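Local coordinates for agglutinin (Rhizoctonia solani, PDB 4G9M), which is a fungal lectin with a ricin-type beta-trefoil fold that binds carbohydrates and forms a domain-swapped dimer, at residues G70-I75 / N80-T85. Numbering follows the deposited sequence.
Sequences GTASNI and NVVGST
Three backbone hydrogen bonds zip Gly70-Ala72 to Asn80-Val82 in antiparallel register. Gly70 and Val82 make the hydrogen-bonded pair: Gly70 N meets Val82 O at 2.8 Å, whereas Val82 N reaches Gly70 O at 3.2 Å. Thr71 and Val81 form the adjoining non-hydrogen-bonded pair. Beyond them Ala72 N donates to Asn80 O at 3.2 Å, carrying the ladder past the end of strand 68-71. A CA-H...O contact from Val81 CA, 3.6 Å, is a further, weaker approach to Gly70 O, which also accepts from Val82 N and Tyr126 OH.

Val82 meets the facing segment with both methyls. With CG1 anti to the carbonyl carbon (chi1 -62°), its CG2 falls between the backbone N and the carbonyl carbon and presses on the Thr71-Ala72 peptide, 3.4 Å from Thr71 C, while CG1 forms an apolar pair with the Ala72 methyl. The same methyl meets Asn80 CB at 4.0 Å, closing the outer end of the ladder. At the other end Ser84 CB lies 4.1 Å from Gly70 CA, over the place a side chain on Gly70 would take.

Among the polar side chains, Thr71 OG1 reaches forward two residues and donates to Ser73 O at 2.7 Å, in the plane of that carbonyl, which ties down the start of the turn. A water accepts from Thr71 N and makes a weak bond to Ser84 OG, whose stronger partner is Glu30.

The two strands are the arms of a beta hairpin within the beta-trefoil. Strand 81-84 also pairs with strand 32-37, and Val81 packs on Val124 and Tyr126 of strand 122-128 and on Leu111 of strand 109-113.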
loop_
_atom_site.group_PDB
_atom_site.type_symbol
_atom_site.label_atom_id
_atom_site.label_comp_id
_atom_site.label_asym_id
_atom_site.label_seq_id
_atom_site.Cartn_x
_atom_site.Cartn_y
_atom_site.Cartn_z
ATOM N N GLY B 70 15.908 -4.184 8.820
ATOM C CA GLY B 70 17.008 -3.780 7.972
ATOM C C GLY B 70 17.523 -4.958 7.187
ATOM O O GLY B 70 16.794 -5.928 6.928
ATOM N N THR B 71 18.787 -4.884 6.795
ATOM C CA THR B 71 19.358 -5.924 5.947
ATOM C C THR B 71 20.776 -6.316 6.366
ATOM O O THR B 71 21.530 -5.507 6.900
ATOM C CB THR B 71 19.321 -5.507 4.458
ATOM O OG1 THR B 71 19.787 -6.583 3.625
ATOM C CG2 THR B 71 20.172 -4.273 4.233
ATOM N N ALA B 72 21.102 -7.582 6.125
ATOM C CA ALA B 72 22.430 -8.147 6.371
ATOM C C ALA B 72 23.489 -7.684 5.376
ATOM O O ALA B 72 24.673 -7.649 5.706
ATOM C CB ALA B 72 22.341 -9.661 6.322
ATOM N N SER B 73 23.071 -7.393 4.146
ATOM C CA SER B 73 24.011 -7.071 3.068
ATOM C C SER B 73 23.234 -6.380 1.964
ATOM O O SER B 73 22.029 -6.177 2.112
ATOM C CB SER B 73 24.728 -8.334 2.549
ATOM O OG SER B 73 23.854 -9.247 1.926
ATOM N N ASN B 74 23.910 -6.013 0.878
ATOM C CA ASN B 74 23.251 -5.367 -0.256
ATOM C C ASN B 74 22.004 -6.146 -0.634
ATOM O O ASN B 74 22.067 -7.358 -0.823
ATOM C CB ASN B 74 24.182 -5.280 -1.464
ATOM C CG ASN B 74 25.455 -4.525 -1.173
ATOM O OD1 ASN B 74 26.557 -5.066 -1.305
ATOM N ND2 ASN B 74 25.318 -3.268 -0.781
ATOM N N ILE B 75 20.870 -5.459 -0.712
ATOM C CA ILE B 75 19.604 -6.148 -0.926
ATOM C C ILE B 75 19.576 -6.838 -2.295
ATOM O O ILE B 75 19.760 -6.194 -3.336
ATOM C CB ILE B 75 18.394 -5.198 -0.736
ATOM C CG1 ILE B 75 18.311 -4.742 0.722
ATOM C CG2 ILE B 75 17.109 -5.878 -1.160
ATOM C CD1 ILE B 75 17.216 -3.682 0.989
ATOM N N ASN B 80 19.291 -11.918 4.104
ATOM C CA ASN B 80 18.558 -11.904 5.363
ATOM C C ASN B 80 17.972 -10.548 5.752
ATOM O O ASN B 80 18.644 -9.515 5.692
ATOM C CB ASN B 80 19.443 -12.405 6.513
ATOM C CG ASN B 80 19.673 -13.902 6.470
ATOM O OD1 ASN B 80 19.021 -14.661 7.186
ATOM N ND2 ASN B 80 20.609 -14.335 5.634
ATOM N N VAL B 81 16.715 -10.569 6.178
ATOM C CA VAL B 81 16.130 -9.439 6.884
ATOM C C VAL B 81 16.572 -9.544 8.343
ATOM O O VAL B 81 16.464 -10.602 8.953
ATOM C CB VAL B 81 14.600 -9.464 6.785
ATOM C CG1 VAL B 81 13.994 -8.308 7.549
ATOM C CG2 VAL B 81 14.186 -9.415 5.313
ATOM N N VAL B 82 17.095 -8.452 8.890
ATOM C CA VAL B 82 17.697 -8.479 10.220
ATOM C C VAL B 82 17.393 -7.201 10.985
ATOM O O VAL B 82 17.014 -6.181 10.389
ATOM C CB VAL B 82 19.233 -8.625 10.150
ATOM C CG1 VAL B 82 19.637 -9.955 9.485
ATOM C CG2 VAL B 82 19.875 -7.418 9.443
ATOM N N GLY B 83 17.554 -7.256 12.305
ATOM C CA GLY B 83 17.437 -6.065 13.132
ATOM C C GLY B 83 18.674 -5.201 12.971
ATOM O O GLY B 83 19.798 -5.703 13.010
ATOM N N SER B 84 18.479 -3.895 12.803
ATOM C CA SER B 84 19.596 -3.010 12.463
ATOM C C SER B 84 19.379 -1.625 13.047
ATOM O O SER B 84 18.240 -1.200 13.239
ATOM C CB SER B 84 19.727 -2.892 10.942
ATOM O OG SER B 84 20.851 -2.102 10.566
ATOM N N THR B 85 20.471 -0.918 13.318
ATOM C CA THR B 85 20.391 0.475 13.749
ATOM C C THR B 85 20.114 1.317 12.485
ATOM O O THR B 85 19.804 2.506 12.562
ATOM C CB THR B 85 21.704 0.911 14.449
ATOM O OG1 THR B 85 22.067 -0.065 15.434
ATOM C CG2 THR B 85 21.540 2.202 15.173
HETATM O O HOH W 1 20.091 -2.223 7.258
#